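Side-chain contact in aminopeptidase C (PDB 4K7C), which probably removes amino acids from the N-terminal ends of peptides as a papain-like cysteine aminopeptidase of the bleomycin hydrolase type: residues K302-K307 against K416-E421. Sequence-based numbering, arbitrary orientation.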
ATOM      1  N   LYS A 302      34.473 -29.217  -9.052  1.00 22.63           N
ATOM      2  CA  LYS A 302      33.317 -29.632  -8.253  1.00 22.86           C
ATOM      3  C   LYS A 302      33.679 -30.602  -7.118  1.00 22.72           C
ATOM      4  O   LYS A 302      33.126 -30.549  -6.004  1.00 19.49           O
ATOM      5  CB  LYS A 302      32.249 -30.268  -9.158  1.00 22.22           C
ATOM      6  CG  LYS A 302      31.425 -29.271  -9.901  1.00 23.63           C
ATOM      7  CD  LYS A 302      30.753 -29.828 -11.170  1.00 25.48           C
ATOM      8  CE  LYS A 302      29.698 -30.829 -10.842  1.00 21.74           C
ATOM      9  NZ  LYS A 302      29.100 -31.514 -12.003  1.00 21.48           N
ATOM     10  N   ASP A 303      34.563 -31.569  -7.407  1.00 21.11           N
ATOM     11  CA  ASP A 303      34.994 -32.510  -6.332  1.00 21.67           C
ATOM     12  C   ASP A 303      35.643 -31.840  -5.147  1.00 19.70           C
ATOM     13  O   ASP A 303      35.379 -32.216  -4.042  1.00 19.93           O
ATOM     14  CB  ASP A 303      35.960 -33.535  -6.885  1.00 23.76           C
ATOM     15  CG  ASP A 303      35.254 -34.581  -7.763  1.00 31.57           C
ATOM     16  OD1 ASP A 303      34.007 -34.739  -7.682  1.00 34.80           O
ATOM     17  OD2 ASP A 303      35.997 -35.278  -8.489  1.00 35.77           O
ATOM     18  N   LEU A 304      36.427 -30.772  -5.393  1.00 19.57           N
ATOM     19  CA  LEU A 304      36.957 -29.938  -4.300  1.00 21.10           C
ATOM     20  C   LEU A 304      35.923 -29.237  -3.492  1.00 22.24           C
ATOM     21  O   LEU A 304      35.970 -29.237  -2.271  1.00 22.88           O
ATOM     22  CB  LEU A 304      37.928 -28.879  -4.839  1.00 20.86           C
ATOM     23  CG  LEU A 304      39.189 -29.423  -5.544  1.00 22.16           C
ATOM     24  CD1 LEU A 304      39.906 -28.379  -6.264  1.00 23.05           C
ATOM     25  CD2 LEU A 304      40.147 -30.107  -4.573  1.00 25.52           C
ATOM     26  N   ALA A 305      34.906 -28.659  -4.173  1.00 20.37           N
ATOM     27  CA  ALA A 305      33.810 -28.067  -3.438  1.00 19.09           C
ATOM     28  C   ALA A 305      33.085 -29.032  -2.548  1.00 20.29           C
ATOM     29  O   ALA A 305      32.775 -28.695  -1.403  1.00 19.24           O
ATOM     30  CB  ALA A 305      32.821 -27.347  -4.383  1.00 18.36           C
ATOM     31  N   ILE A 306      32.748 -30.222  -3.082  1.00 21.15           N
ATOM     32  CA  ILE A 306      32.129 -31.251  -2.291  1.00 19.84           C
ATOM     33  C   ILE A 306      32.951 -31.719  -1.057  1.00 21.26           C
ATOM     34  O   ILE A 306      32.437 -31.894   0.003  1.00 22.55           O
ATOM     35  CB  ILE A 306      31.784 -32.435  -3.222  1.00 20.92           C
ATOM     36  CG1 ILE A 306      30.711 -32.008  -4.200  1.00 19.15           C
ATOM     37  CG2 ILE A 306      31.269 -33.626  -2.444  1.00 22.33           C
ATOM     38  CD1 ILE A 306      30.555 -32.926  -5.430  1.00 19.86           C
ATOM     39  N   LYS A 307      34.253 -31.889  -1.260  1.00 21.71           N
ATOM     40  CA  LYS A 307      35.191 -32.251  -0.203  1.00 25.83           C
ATOM     41  C   LYS A 307      35.158 -31.207   0.943  1.00 21.04           C
ATOM     42  O   LYS A 307      35.012 -31.527   2.150  1.00 22.74           O
ATOM     43  CB  LYS A 307      36.583 -32.376  -0.829  1.00 27.59           C
ATOM     44  CG  LYS A 307      37.564 -33.025   0.098  1.00 34.74           C
ATOM     45  CD  LYS A 307      38.889 -33.260  -0.608  1.00 41.13           C
ATOM     46  CE  LYS A 307      39.813 -34.094   0.276  1.00 46.98           C
ATOM     47  NZ  LYS A 307      41.149 -34.059  -0.363  1.00 52.72           N
ATOM     48  N   LYS A 416      44.634 -27.217   1.677  1.00 24.93           N
ATOM     49  CA  LYS A 416      44.795 -28.542   2.209  1.00 27.15           C
ATOM     50  C   LYS A 416      43.926 -29.628   1.540  1.00 30.78           C
ATOM     51  O   LYS A 416      44.166 -30.799   1.724  1.00 27.81           O
ATOM     52  CB  LYS A 416      44.472 -28.544   3.677  1.00 29.39           C
ATOM     53  CG  LYS A 416      43.031 -28.284   4.002  1.00 32.27           C
ATOM     54  CD  LYS A 416      42.938 -28.005   5.480  1.00 36.00           C
ATOM     55  CE  LYS A 416      41.524 -27.950   5.937  1.00 42.28           C
ATOM     56  NZ  LYS A 416      41.573 -28.077   7.434  1.00 50.37           N
ATOM     57  N   TYR A 417      42.874 -29.223   0.803  1.00 25.65           N
ATOM     58  CA  TYR A 417      42.019 -30.186   0.111  1.00 24.10           C
ATOM     59  C   TYR A 417      42.572 -30.483  -1.247  1.00 25.81           C
ATOM     60  O   TYR A 417      42.078 -31.389  -1.899  1.00 31.92           O
ATOM     61  CB  TYR A 417      40.598 -29.589  -0.046  1.00 23.75           C
ATOM     62  CG  TYR A 417      39.932 -29.362   1.239  1.00 24.94           C
ATOM     63  CD1 TYR A 417      39.756 -30.427   2.164  1.00 32.65           C
ATOM     64  CD2 TYR A 417      39.462 -28.115   1.574  1.00 25.54           C
ATOM     65  CE1 TYR A 417      39.139 -30.215   3.378  1.00 31.77           C
ATOM     66  CE2 TYR A 417      38.865 -27.880   2.786  1.00 24.41           C
ATOM     67  CZ  TYR A 417      38.704 -28.927   3.680  1.00 32.05           C
ATOM     68  OH  TYR A 417      38.130 -28.700   4.891  1.00 35.85           O
ATOM     69  N   LEU A 418      43.586 -29.714  -1.684  1.00 27.66           N
ATOM     70  CA  LEU A 418      44.183 -29.861  -3.011  1.00 28.91           C
ATOM     71  C   LEU A 418      45.234 -30.996  -3.051  1.00 32.38           C
ATOM     72  O   LEU A 418      46.029 -31.094  -2.159  1.00 30.01           O
ATOM     73  CB  LEU A 418      44.905 -28.599  -3.405  1.00 29.97           C
ATOM     74  CG  LEU A 418      44.168 -27.294  -3.679  1.00 31.36           C
ATOM     75  CD1 LEU A 418      45.109 -26.214  -4.233  1.00 31.65           C
ATOM     76  CD2 LEU A 418      43.148 -27.596  -4.713  1.00 31.19           C
ATOM     77  N   PRO A 419      45.287 -31.769  -4.160  1.00 30.76           N
ATOM     78  CA  PRO A 419      46.345 -32.745  -4.392  1.00 31.06           C
ATOM     79  C   PRO A 419      47.686 -32.050  -4.373  1.00 29.76           C
ATOM     80  O   PRO A 419      47.807 -30.869  -4.713  1.00 29.54           O
ATOM     81  CB  PRO A 419      46.042 -33.259  -5.819  1.00 32.99           C
ATOM     82  CG  PRO A 419      44.580 -33.047  -5.990  1.00 33.15           C
ATOM     83  CD  PRO A 419      44.328 -31.740  -5.293  1.00 31.29           C
ATOM     84  N   ALA A 420      48.721 -32.781  -3.970  1.00 30.22           N
ATOM     85  CA  ALA A 420      50.057 -32.204  -3.905  1.00 29.88           C
ATOM     86  C   ALA A 420      50.507 -31.542  -5.189  1.00 28.13           C
ATOM     87  O   ALA A 420      51.151 -30.499  -5.173  1.00 29.40           O
ATOM     88  CB  ALA A 420      51.065 -33.324  -3.531  1.00 33.20           C
ATOM     89  N   GLU A 421      50.225 -32.189  -6.315  1.00 30.58           N
ATOM     90  CA  GLU A 421      50.566 -31.664  -7.632  1.00 30.54           C
ATOM     91  C   GLU A 421      50.046 -30.202  -7.808  1.00 23.82           C
ATOM     92  O   GLU A 421      50.743 -29.321  -8.355  1.00 27.44           O
ATOM     93  CB  GLU A 421      49.908 -32.539  -8.708  1.00 32.10           C
ATOM     94  CG  GLU A 421      50.112 -31.936 -10.082  1.00 34.74           C
ATOM     95  CD  GLU A 421      49.361 -32.623 -11.217  1.00 39.06           C
ATOM     96  OE1 GLU A 421      48.570 -33.586 -11.004  1.00 41.82           O
ATOM     97  OE2 GLU A 421      49.602 -32.174 -12.335  1.00 41.09           O
TER
HETATM   98  O   HOH W   1      41.338 -33.522  -3.376  1.00 35.29           O
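In the beta-rich half of this papain-like fold, K307 and L304 of helix 298-310 close against Y417 and L418, in the turn that carries the chain from strand 408-414 into helix 420-429. The pairing illustrates how a lysine can tie a helix to a carbonyl in a turn. K307 is fully extended (chi1 -168°), which carries NZ straight out from the helix to Y417 O at 3.2 Å. The donor arrives at a C=O...N angle of 119° and stands 33° off the carbonyl plane. A water accepts from K307 NZ (3.1 Å) and donates to Y417 O (2.7 Å), so the oxygen accepts two bonds. On the way the methylenes of K307 run past the tyrosine ring at a slant, CG 4.0 Å from Y417 CD1. One turn back along the helix, L304 supplies the apolar half: its CD1 meets L418 CD2 at 3.7 Å, the two side chains crossing at about a right angle, while L304 CD2 comes within 3.5 Å of Y417 O. The tyrosine hydroxyl is hydrogen-bonded to E313, beyond the end of helix 298-310. Both leucines also touch I263 of strand 260-264, which pairs with strand 408-414; one part of helix 298-310 thus meets the turn and strand 260-264 through L304, while A305 and I306 rest on W381 of strand 377-384.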